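Local structure of ADP/ATP-dependent NAD(P)H-hydrate dehydratase (Bacillus subtilis, 3RPZ) at residues 169-174 against 186-191; 199-204 against 234-239. The protein catalyses, as an ADP/ATP-dependent lyase, the dehydration of damaged, hydrated NAD(P)H, probably restoring the normal nicotinamide cofactor. All blocks are in the same frame, centred on the assembly; numbering follows the deposited sequence.

Both contacts belong to one end of the central mixed sheet and follow each other along the chain. Contact 1 holds the exit of strand 185-188, where K189, G190 and N191 line the AMP pocket; at the nearest atoms the K189 side chain lies about 4 Å from a magnesium ion, and G190 about 5 Å from the bound NADPH hydrate. Contact 2 ties the turn before the edge strand 202-204 to the start of helix 235-256, the helix that later supplies H246 to the same AMP pocket. The contact centres are 14 Å apart, yet they meet directly: V187 CG2 packs on V239 CG1 at 3.6 Å, joining strand 185-188 to helix 235-256.

Contact 1: 169-174 against 186-191; sequences KKRAEY and IVLKGN. With AMP (adenosine monophosphate), chain C.
The AMP-binding turn that follows strand 185-188 is gripped from behind by R171, the first residue of helix 171-182, whose guanidinium reaches the backbone carbonyls of L188 and K189. The arginine chain bends at CG-CD (chi3 49°), which swings the guanidinium across the strand end. R171 NH1 gives the straighter bond, 2.9 Å to K189 O with an N-H...O angle of 152°. This oxygen lies at the guanidinium edge, in its plane, while NH1 stands 37° out of the plane of the K189 carbonyl. R171 NH2 adds two weak bonds, at 3.0 Å to L188 O and 3.2 Å to K189 O, so K189 O receives both terminal nitrogens. L188 CD2 lies over one face of the guanidinium, 3.9 Å above the plane and offset toward its rim; the same methyl is 3.7 Å from R171 O and thus also packs against the first turn of the helix. Q168 OE1 and Q192 O take further hydrogen bonds from R171 NH1 and NH2, so the group is held from several directions and its rotation is restricted.

On the other side the turn meets AMP through G190 N and the K189 side chain. G190 N donates to the ribose O2' of AMP at 2.9 Å. K189, whose CB leaves the backbone on the side away from the helix, bends twice along the ribose and places NZ 2.9 Å from O3P of the AMP phosphate, where its charge would offset that of the anion; T150 O is a second partner of NZ. The turn after strand 185-188 thus forms one wall of the nucleotide site in the ribokinase-like fold of this family.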
# COMPACT_ATOMS: atom_id res chain seq x y z
N LYS A 169 4.04 -25.47 32.60
CA LYS A 169 4.04 -26.90 32.91
C LYS A 169 2.64 -27.54 32.98
O LYS A 169 2.50 -28.74 32.93
CB LYS A 169 4.72 -27.15 34.27
CG LYS A 169 6.18 -26.71 34.34
CD LYS A 169 6.73 -26.94 35.75
CE LYS A 169 8.12 -26.37 35.93
NZ LYS A 169 8.63 -26.73 37.28
N LYS A 170 1.61 -26.71 33.17
CA LYS A 170 0.25 -27.16 33.46
C LYS A 170 -0.73 -26.16 32.80
O LYS A 170 -1.61 -25.62 33.45
CB LYS A 170 0.01 -27.19 34.99
CG LYS A 170 0.85 -28.14 35.82
CD LYS A 170 0.20 -28.42 37.17
CE LYS A 170 0.11 -27.19 38.08
NZ LYS A 170 -0.57 -27.51 39.46
N ARG A 171 -0.54 -25.93 31.50
CA ARG A 171 -1.28 -24.82 30.84
C ARG A 171 -2.77 -24.97 30.92
O ARG A 171 -3.49 -24.04 31.28
CB ARG A 171 -0.84 -24.67 29.38
CG ARG A 171 0.56 -24.11 29.22
CD ARG A 171 1.13 -24.35 27.80
NE ARG A 171 0.20 -23.95 26.76
CZ ARG A 171 -0.07 -22.73 26.35
NH1 ARG A 171 0.50 -21.69 26.89
NH2 ARG A 171 -0.95 -22.57 25.38
N ALA A 172 -3.29 -26.13 30.53
CA ALA A 172 -4.74 -26.34 30.51
C ALA A 172 -5.34 -26.33 31.90
O ALA A 172 -6.40 -25.76 32.08
CB ALA A 172 -5.14 -27.61 29.78
N GLU A 173 -4.63 -26.86 32.87
CA GLU A 173 -5.10 -26.87 34.25
C GLU A 173 -5.28 -25.44 34.76
O GLU A 173 -6.31 -25.10 35.30
CB GLU A 173 -4.09 -27.64 35.12
CG GLU A 173 -3.98 -29.13 34.72
CD GLU A 173 -2.86 -29.52 33.68
OE1 GLU A 173 -2.32 -30.66 33.95
OE2 GLU A 173 -2.50 -28.83 32.64
N TYR A 174 -4.28 -24.60 34.55
CA TYR A 174 -4.37 -23.21 35.00
C TYR A 174 -5.41 -22.46 34.22
O TYR A 174 -6.14 -21.66 34.81
CB TYR A 174 -3.01 -22.49 34.96
CG TYR A 174 -2.10 -22.82 36.15
CD1 TYR A 174 -2.40 -22.37 37.42
CD2 TYR A 174 -0.92 -23.51 35.95
CE1 TYR A 174 -1.58 -22.66 38.49
CE2 TYR A 174 -0.08 -23.80 37.04
CZ TYR A 174 -0.44 -23.34 38.27
OH TYR A 174 0.36 -23.62 39.36
N ILE A 186 -10.97 -17.98 28.54
CA ILE A 186 -9.53 -17.67 28.47
C ILE A 186 -8.94 -18.40 27.31
O ILE A 186 -8.99 -19.65 27.27
CB ILE A 186 -8.76 -18.01 29.77
CG1 ILE A 186 -9.33 -17.21 30.93
CG2 ILE A 186 -7.25 -17.65 29.60
CD1 ILE A 186 -8.65 -17.44 32.25
N VAL A 187 -8.38 -17.66 26.36
CA VAL A 187 -7.60 -18.15 25.24
C VAL A 187 -6.16 -17.95 25.66
O VAL A 187 -5.63 -16.86 25.58
CB VAL A 187 -7.90 -17.42 23.93
CG1 VAL A 187 -7.04 -17.96 22.81
CG2 VAL A 187 -9.39 -17.50 23.59
N LEU A 188 -5.56 -19.01 26.22
CA LEU A 188 -4.19 -18.95 26.71
C LEU A 188 -3.28 -19.34 25.55
O LEU A 188 -3.17 -20.54 25.18
CB LEU A 188 -3.97 -19.87 27.91
CG LEU A 188 -2.53 -19.99 28.38
CD1 LEU A 188 -2.00 -18.62 28.85
CD2 LEU A 188 -2.37 -21.03 29.50
N LYS A 189 -2.62 -18.35 25.01
CA LYS A 189 -1.87 -18.52 23.78
C LYS A 189 -0.55 -19.25 23.99
O LYS A 189 -0.06 -19.46 25.11
CB LYS A 189 -1.71 -17.12 23.16
CG LYS A 189 -3.03 -16.67 22.56
CD LYS A 189 -3.57 -15.26 22.76
CE LYS A 189 -2.67 -14.32 22.08
NZ LYS A 189 -2.82 -12.82 22.40
N GLY A 190 0.00 -19.64 22.84
CA GLY A 190 1.19 -20.45 22.76
C GLY A 190 1.01 -21.59 21.79
O GLY A 190 -0.07 -21.80 21.25
N ASN A 191 2.07 -22.33 21.50
CA ASN A 191 1.92 -23.59 20.85
C ASN A 191 0.84 -24.34 21.72
O ASN A 191 0.82 -24.28 22.95
CB ASN A 191 3.28 -24.32 20.84
CG ASN A 191 3.22 -25.73 20.33
OD1 ASN A 191 2.67 -25.99 19.30
ND2 ASN A 191 3.83 -26.66 21.09
P AMP C . 0.90 -12.39 21.00
O1P AMP C . 1.24 -11.54 19.72
O2P AMP C . 2.17 -12.57 21.75
O3P AMP C . -0.24 -11.69 21.71
O5' AMP C . 0.23 -13.61 20.39
C5' AMP C . 1.03 -14.60 19.64
C4' AMP C . 0.13 -15.44 18.80
O4' AMP C . 0.93 -16.32 17.95
C3' AMP C . -0.81 -16.34 19.57
O3' AMP C . -1.94 -16.64 18.77
C2' AMP C . 0.11 -17.56 19.73
O2' AMP C . -0.58 -18.75 20.14
C1' AMP C . 0.69 -17.68 18.34
N9 AMP C . 2.01 -18.31 18.34
C8 AMP C . 3.18 -17.72 18.64
N7 AMP C . 4.23 -18.61 18.55
C5 AMP C . 3.65 -19.76 18.16
C6 AMP C . 4.17 -21.13 17.90
N6 AMP C . 5.49 -21.36 18.05
N1 AMP C . 3.26 -22.03 17.55
C2 AMP C . 1.95 -21.78 17.41
N3 AMP C . 1.38 -20.56 17.65
C4 AMP C . 2.23 -19.65 18.03

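Contact 2: 199-204 against 234-239; sequences DGDCWL and DPKHAV
With CG of D199 tucked between its own backbone N and carbonyl carbon (chi1 65°), and K236 stretched out fully beyond CG, the carboxylate and the ammonium group approach from opposite directions and meet between the Asx turn of D199-D201, in the connection of an antiparallel hairpin, and the first turn of helix 235-256. The hairpin is formed by strands 194-196 and 202-204, at the edge of the central sheet. K236 NZ is 2.6 Å from D199 OD2, a short salt bridge that uses the syn lone pair of that oxygen. Behind NZ, K236 CE comes within 3.3 Å of the same OD2.

D201, two residues on, brings a second carboxylate in roughly at right angles to the lysine chain. Its OD2 forms a salt bridge with K236 NZ at 2.8 Å, and here the nitrogen arrives from above, 53° out of the carboxylate plane. One ammonium thus bridges two acids, and its positive charge would offset the mutual repulsion expected of two carboxylates so close together. F197 adds a cation-pi contact to K236. This cluster sits at the protein surface, where solvent probably moderates its strength; D199 also touches a crystal neighbour.

D199 and the backbone of K236 are each held within their own segment. D234 N-caps the helix: its OD1 accepts from K236 N at 2.9 Å, a capping bond at the helix start from which the lysine chain leaves. On the hairpin side the Asx turn holds the first carboxylate in place: D199 OD1, met nearly along its C-O bond, accepts from D201 N at 3.0 Å with an N-H...O angle of 166°.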
# COMPACT_ATOMS: atom_id res chain seq x y z
N ASP A 199 -17.81 -22.46 31.67
CA ASP A 199 -18.68 -23.56 31.99
C ASP A 199 -17.96 -24.91 32.09
O ASP A 199 -18.61 -25.95 32.35
CB ASP A 199 -19.84 -23.67 30.97
CG ASP A 199 -19.37 -24.00 29.55
OD1 ASP A 199 -18.21 -24.37 29.31
OD2 ASP A 199 -20.24 -23.91 28.67
N GLY A 200 -16.64 -24.89 31.99
CA GLY A 200 -15.81 -26.06 32.09
C GLY A 200 -15.35 -26.74 30.80
O GLY A 200 -14.46 -27.60 30.82
N ASP A 201 -15.97 -26.36 29.68
CA ASP A 201 -15.52 -26.90 28.40
C ASP A 201 -14.11 -26.40 28.17
O ASP A 201 -13.78 -25.27 28.52
CB ASP A 201 -16.42 -26.45 27.26
CG ASP A 201 -17.73 -27.18 27.17
OD1 ASP A 201 -18.01 -28.03 28.01
OD2 ASP A 201 -18.46 -26.79 26.19
N CYS A 202 -13.25 -27.21 27.57
CA CYS A 202 -11.91 -26.78 27.24
C CYS A 202 -11.41 -27.56 26.04
O CYS A 202 -11.71 -28.75 25.87
CB CYS A 202 -11.03 -26.98 28.43
SG CYS A 202 -9.40 -26.28 28.40
N TRP A 203 -10.66 -26.86 25.19
CA TRP A 203 -10.10 -27.40 23.96
C TRP A 203 -8.67 -26.95 23.81
O TRP A 203 -8.25 -25.95 24.39
CB TRP A 203 -10.91 -26.94 22.74
CG TRP A 203 -12.34 -27.33 22.76
CD1 TRP A 203 -13.40 -26.67 23.39
CD2 TRP A 203 -12.93 -28.46 22.12
NE1 TRP A 203 -14.56 -27.32 23.15
CE2 TRP A 203 -14.32 -28.42 22.38
CE3 TRP A 203 -12.42 -29.51 21.36
CZ2 TRP A 203 -15.19 -29.37 21.89
CZ3 TRP A 203 -13.30 -30.44 20.84
CH2 TRP A 203 -14.65 -30.38 21.14
N LEU A 204 -7.91 -27.71 23.02
CA LEU A 204 -6.57 -27.32 22.55
C LEU A 204 -6.66 -27.02 21.07
O LEU A 204 -7.36 -27.71 20.33
CB LEU A 204 -5.54 -28.41 22.78
CG LEU A 204 -5.30 -28.84 24.22
CD1 LEU A 204 -4.16 -29.89 24.26
CD2 LEU A 204 -4.98 -27.67 25.15
N ASP A 234 -23.03 -19.20 17.62
CA ASP A 234 -22.51 -19.64 18.91
C ASP A 234 -21.15 -18.97 19.14
O ASP A 234 -20.21 -19.23 18.39
CB ASP A 234 -22.38 -21.15 18.94
CG ASP A 234 -22.01 -21.68 20.30
OD1 ASP A 234 -21.49 -20.94 21.15
OD2 ASP A 234 -22.41 -22.86 20.59
N PRO A 235 -21.02 -18.10 20.14
CA PRO A 235 -19.74 -17.42 20.34
C PRO A 235 -18.60 -18.37 20.69
O PRO A 235 -17.44 -18.02 20.45
CB PRO A 235 -20.00 -16.46 21.48
CG PRO A 235 -21.21 -17.01 22.13
CD PRO A 235 -22.05 -17.68 21.11
N LYS A 236 -18.90 -19.54 21.24
CA LYS A 236 -17.85 -20.53 21.51
C LYS A 236 -17.16 -20.96 20.21
O LYS A 236 -15.95 -21.08 20.13
CB LYS A 236 -18.36 -21.77 22.24
CG LYS A 236 -18.83 -21.49 23.63
CD LYS A 236 -19.12 -22.89 24.26
CE LYS A 236 -19.31 -22.83 25.71
NZ LYS A 236 -19.70 -24.23 26.13
N HIS A 237 -17.97 -21.22 19.19
CA HIS A 237 -17.45 -21.62 17.90
C HIS A 237 -16.67 -20.53 17.24
O HIS A 237 -15.67 -20.77 16.57
CB HIS A 237 -18.59 -22.05 16.98
CG HIS A 237 -19.34 -23.23 17.48
ND1 HIS A 237 -20.59 -23.56 16.99
CD2 HIS A 237 -19.02 -24.14 18.42
CE1 HIS A 237 -21.01 -24.63 17.65
NE2 HIS A 237 -20.08 -25.02 18.50
N ALA A 238 -17.13 -19.28 17.41
CA ALA A 238 -16.39 -18.16 16.88
C ALA A 238 -14.96 -18.10 17.42
O ALA A 238 -14.00 -17.94 16.66
CB ALA A 238 -17.09 -16.84 17.23
N VAL A 239 -14.79 -18.25 18.74
CA VAL A 239 -13.48 -18.22 19.37
C VAL A 239 -12.62 -19.38 18.86
O VAL A 239 -11.48 -19.22 18.43
CB VAL A 239 -13.59 -18.24 20.90
CG1 VAL A 239 -12.19 -18.32 21.53
CG2 VAL A 239 -14.32 -17.00 21.40